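Local coordinates for protein glyoxalase 3 (Candida albicans, PDB 4LRU) that catalyses the glutathione-independent conversion of methylglyoxal and water to D-lactate, detoxifying methylglyoxal that the cell itself produces, at residues Val78-Glu81 and Phe82-Ala85; Leu121-Ile124 and Ala125-Tyr129. All coordinates share one frame; numbering follows the deposited sequence.

Contact 1 of 2, residues Val78-Glu81 and Phe82-Ala85; sequences VNSE and FNVA
Ser80 hands the chain over from the loop after helix 69-76 to helix 81-87, and its carbonyl starts the helical ladder by accepting from Val84 N at 2.9 Å. The next rung joins Ala85 N to Glu81 O at 2.9 Å. Ser80 alone is extended (psi 153°), between the turn-like Val78 and Asn79 and the helical residues from Glu81 onward.

At this N-cap the amide of Asn83 lies too early in the helix to be served by the i to i-4 pattern. Ser80 OG takes its place as acceptor, 3.1 Å from Asn83 N, because a chi1 of 71° puts the hydroxyl between its own backbone N and carbonyl carbon, within reach of that amide. A short hydroxyl side chain suits the place, since its oxygen can accept from Asn83 N while its single proton has the carbonyls of Ile74, in helix 69-76, and Asn77, just after it, as acceptors, shared or in alternation. Asn83 spreads alongside it: CB lies 3.4 Å from Val78 O, while its ND2 donates to the carbonyls of Asn77 and Phe75. The asparagine thus ties the start of this helix to the end of the preceding one. Val84 leans back too, its CG2 branch 3.3 Å from Ser80 O, beside the rung that the same carbonyl makes.

Phe82 swings its ring away from the turn with CG anti to the backbone N (chi1 -178°), and its apolar ring is buried against Leu33 of helix 29-42. Glu81 and Ala85 meet Phe36 of that same helix, and Glu81 also meets Arg40. Ser80 is a serine N-cap, a common start to an alpha helix, here where helices 69-76 and 81-87 meet within the DJ-1/PfpI family region.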
loop_
_atom_site.group_PDB
_atom_site.type_symbol
_atom_site.label_atom_id
_atom_site.label_comp_id
_atom_site.label_asym_id
_atom_site.label_seq_id
_atom_site.Cartn_x
_atom_site.Cartn_y
_atom_site.Cartn_z
ATOM N N VAL A 78 17.838 12.233 9.371
ATOM C CA VAL A 78 18.451 11.390 8.347
ATOM C C VAL A 78 18.923 10.053 8.919
ATOM O O VAL A 78 19.101 9.092 8.172
ATOM C CB VAL A 78 19.653 12.082 7.664
ATOM C CG1 VAL A 78 19.198 13.337 6.927
ATOM C CG2 VAL A 78 20.746 12.395 8.672
ATOM N N ASN A 79 19.129 9.996 10.233
ATOM C CA ASN A 79 19.570 8.771 10.884
ATOM C C ASN A 79 18.446 7.931 11.484
ATOM O O ASN A 79 18.695 6.914 12.114
ATOM C CB ASN A 79 20.597 9.100 11.961
ATOM C CG ASN A 79 21.850 9.728 11.382
ATOM O OD1 ASN A 79 22.417 9.215 10.417
ATOM N ND2 ASN A 79 22.265 10.855 11.941
ATOM N N SER A 80 17.199 8.326 11.263
ATOM C CA SER A 80 16.079 7.537 11.748
ATOM C C SER A 80 16.046 6.183 11.043
ATOM O O SER A 80 16.509 6.062 9.910
ATOM C CB SER A 80 14.771 8.295 11.500
ATOM O OG SER A 80 14.441 8.329 10.121
ATOM N N GLU A 81 15.483 5.176 11.702
ATOM C CA GLU A 81 15.372 3.856 11.109
ATOM C C GLU A 81 14.582 3.926 9.800
ATOM O O GLU A 81 14.948 3.267 8.824
ATOM C CB GLU A 81 14.737 2.863 12.084
ATOM C CG GLU A 81 15.598 2.555 13.299
ATOM C CD GLU A 81 15.424 1.132 13.810
ATOM O OE1 GLU A 81 15.402 0.933 15.051
ATOM O OE2 GLU A 81 15.318 0.205 12.976
ATOM N N PHE A 82 13.537 4.757 9.764
ATOM C CA PHE A 82 12.780 4.989 8.529
ATOM C C PHE A 82 13.680 5.449 7.374
ATOM O O PHE A 82 13.598 4.905 6.263
ATOM C CB PHE A 82 11.658 6.005 8.770
ATOM C CG PHE A 82 10.796 6.267 7.568
ATOM C CD1 PHE A 82 9.926 5.291 7.084
ATOM C CD2 PHE A 82 10.820 7.508 6.945
ATOM C CE1 PHE A 82 9.123 5.533 5.985
ATOM C CE2 PHE A 82 10.001 7.758 5.854
ATOM C CZ PHE A 82 9.156 6.777 5.380
ATOM N N ASN A 83 14.511 6.449 7.633
ATOM C CA ASN A 83 15.419 6.973 6.602
ATOM C C ASN A 83 16.520 6.004 6.215
ATOM O O ASN A 83 16.892 5.918 5.043
ATOM C CB ASN A 83 15.996 8.328 6.991
ATOM C CG ASN A 83 15.079 9.465 6.597
ATOM O OD1 ASN A 83 14.592 9.501 5.466
ATOM N ND2 ASN A 83 14.768 10.340 7.536
ATOM N N VAL A 84 17.012 5.236 7.179
ATOM C CA VAL A 84 17.943 4.163 6.861
ATOM C C VAL A 84 17.272 3.176 5.905
ATOM O O VAL A 84 17.873 2.730 4.915
ATOM C CB VAL A 84 18.410 3.443 8.134
ATOM C CG1 VAL A 84 19.215 2.194 7.788
ATOM C CG2 VAL A 84 19.249 4.386 8.987
ATOM N N ALA A 85 16.019 2.839 6.198
ATOM C CA ALA A 85 15.262 1.932 5.352
ATOM C C ALA A 85 15.026 2.484 3.943
ATOM O O ALA A 85 15.094 1.741 2.959
ATOM C CB ALA A 85 13.948 1.561 6.019
#

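Contact 2 of 2, residues Leu121-Ile124 and Ala125-Tyr129; sequences LQKI and ATTVY
The peptide plane ending in Lys123 O is gripped from opposite faces by Thr127, whose backbone N lies 2.9 Å and whose OG1 lies 2.8 Å from that oxygen. Neither donor sits in the plane: N is tilted by 27° and OG1 by 34°. The backbone bond is the ordinary i to i-4 one of helix 119-130, which links strands 102-105 and 134-138 in a beta-alpha-beta crossover of the DJ-1/PfpI fold. Threonine fits because, with OG1 anti to its own carbonyl carbon (chi1 -64°), the hydroxyl turns back along the helix to the carbonyl one turn earlier.

Plain helical bonds run from Ala125 N to Leu121 O and from Val128 N to Ile124 O. Along the buried flank, the branched apolar side chains of Ile124 and Val128 meet, CG2 to CG2, at 4.2 Å; that of Ile124 also touches Phe103 and Leu8, and that of Val128 touches Val135. The small Ala125 side chain meets Phe103 of strand 102-105. Buried Gln122, beside apolar Leu148, donates from NE2 to Ile144 O. On the polar flank a water links two threonines, donating to Thr127 OG1 at 3.1 Å and lying 2.6 Å from Thr126 OG1.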
loop_
_atom_site.group_PDB
_atom_site.type_symbol
_atom_site.label_atom_id
_atom_site.label_comp_id
_atom_site.label_asym_id
_atom_site.label_seq_id
_atom_site.Cartn_x
_atom_site.Cartn_y
_atom_site.Cartn_z
ATOM N N LEU A 121 6.692 -7.030 -7.740
ATOM C CA LEU A 121 5.984 -6.811 -6.472
ATOM C C LEU A 121 4.807 -7.772 -6.344
ATOM O O LEU A 121 4.567 -8.340 -5.266
ATOM C CB LEU A 121 5.469 -5.369 -6.382
ATOM C CG LEU A 121 6.540 -4.328 -6.086
ATOM C CD1 LEU A 121 5.962 -2.934 -6.137
ATOM C CD2 LEU A 121 7.163 -4.594 -4.719
ATOM N N GLN A 122 4.059 -7.946 -7.433
ATOM C CA GLN A 122 2.909 -8.842 -7.405
ATOM C C GLN A 122 3.319 -10.275 -7.084
ATOM O O GLN A 122 2.592 -10.992 -6.370
ATOM C CB GLN A 122 2.135 -8.766 -8.719
ATOM C CG GLN A 122 1.314 -7.488 -8.851
ATOM C CD GLN A 122 0.556 -7.420 -10.152
ATOM O OE1 GLN A 122 1.053 -7.873 -11.187
ATOM N NE2 GLN A 122 -0.658 -6.891 -10.115
ATOM N N LYS A 123 4.466 -10.696 -7.615
ATOM C CA LYS A 123 4.983 -12.035 -7.364
ATOM C C LYS A 123 5.363 -12.190 -5.891
ATOM O O LYS A 123 5.130 -13.235 -5.292
ATOM C CB LYS A 123 6.191 -12.332 -8.265
ATOM C CG LYS A 123 6.823 -13.700 -8.040
ATOM C CD LYS A 123 5.875 -14.808 -8.465
ATOM C CE LYS A 123 6.522 -16.183 -8.401
ATOM N NZ LYS A 123 5.526 -17.283 -8.584
ATOM N N ILE A 124 5.914 -11.138 -5.292
ATOM C CA ILE A 124 6.169 -11.173 -3.841
ATOM C C ILE A 124 4.843 -11.321 -3.077
ATOM O O ILE A 124 4.718 -12.177 -2.188
ATOM C CB ILE A 124 6.967 -9.959 -3.334
ATOM C CG1 ILE A 124 8.288 -9.851 -4.099
ATOM C CG2 ILE A 124 7.169 -10.080 -1.817
ATOM C CD1 ILE A 124 9.135 -8.642 -3.748
ATOM N N ALA A 125 3.835 -10.558 -3.474
ATOM C CA ALA A 125 2.510 -10.670 -2.849
ATOM C C ALA A 125 1.938 -12.084 -2.929
ATOM O O ALA A 125 1.445 -12.621 -1.930
ATOM C CB ALA A 125 1.547 -9.686 -3.476
ATOM N N THR A 126 1.983 -12.710 -4.105
ATOM C CA THR A 126 1.368 -14.033 -4.243
ATOM C C THR A 126 2.196 -15.092 -3.510
ATOM O O THR A 126 1.647 -16.085 -3.011
ATOM C CB THR A 126 1.146 -14.457 -5.718
ATOM O OG1 THR A 126 2.386 -14.425 -6.445
ATOM C CG2 THR A 126 0.129 -13.555 -6.387
ATOM N N THR A 127 3.520 -14.905 -3.477
ATOM C CA THR A 127 4.389 -15.831 -2.777
ATOM C C THR A 127 4.078 -15.786 -1.285
ATOM O O THR A 127 3.915 -16.828 -0.634
ATOM C CB THR A 127 5.875 -15.512 -3.050
ATOM O OG1 THR A 127 6.138 -15.716 -4.446
ATOM C CG2 THR A 127 6.775 -16.395 -2.254
ATOM N N VAL A 128 3.945 -14.570 -0.772
ATOM C CA VAL A 128 3.544 -14.347 0.625
ATOM C C VAL A 128 2.198 -15.000 0.907
ATOM O O VAL A 128 2.063 -15.769 1.860
ATOM C CB VAL A 128 3.461 -12.848 0.948
ATOM C CG1 VAL A 128 2.739 -12.617 2.272
ATOM C CG2 VAL A 128 4.854 -12.243 0.980
ATOM N N TYR A 129 1.214 -14.751 0.041
ATOM C CA TYR A 129 -0.125 -15.287 0.271
ATOM C C TYR A 129 -0.157 -16.806 0.216
ATOM O O TYR A 129 -0.882 -17.439 0.976
ATOM C CB TYR A 129 -1.130 -14.710 -0.729
ATOM C CG TYR A 129 -2.571 -14.947 -0.341
ATOM C CD1 TYR A 129 -3.123 -14.311 0.754
ATOM C CD2 TYR A 129 -3.366 -15.817 -1.058
ATOM C CE1 TYR A 129 -4.437 -14.528 1.120
ATOM C CE2 TYR A 129 -4.682 -16.033 -0.711
ATOM C CZ TYR A 129 -5.213 -15.386 0.385
ATOM O OH TYR A 129 -6.526 -15.635 0.744
HETATM O O HOH W 1 3.864 -16.610 -6.368
#

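How the contacts relate
Following the chain from its N terminus, contact 1 comes first, within the long connection between strands 45-50 and 90-91 on one margin of the main sheet; contact 2 comes later, between the inner strands 102-105 and 134-138. Each is made within one unbroken run of residues, so neither closes a long loop, and the two follow in series without nesting or crossing. The centres of contact 1 and contact 2 are about 26 Å apart, and the nearest atoms of the two about 13 Å apart, with no touch. Contact 1 joins a helix start to helix 29-42 at the periphery; contact 2 belongs to a helix laid on strands 6-10, 102-105 and 134-138, the last leading into Cys139.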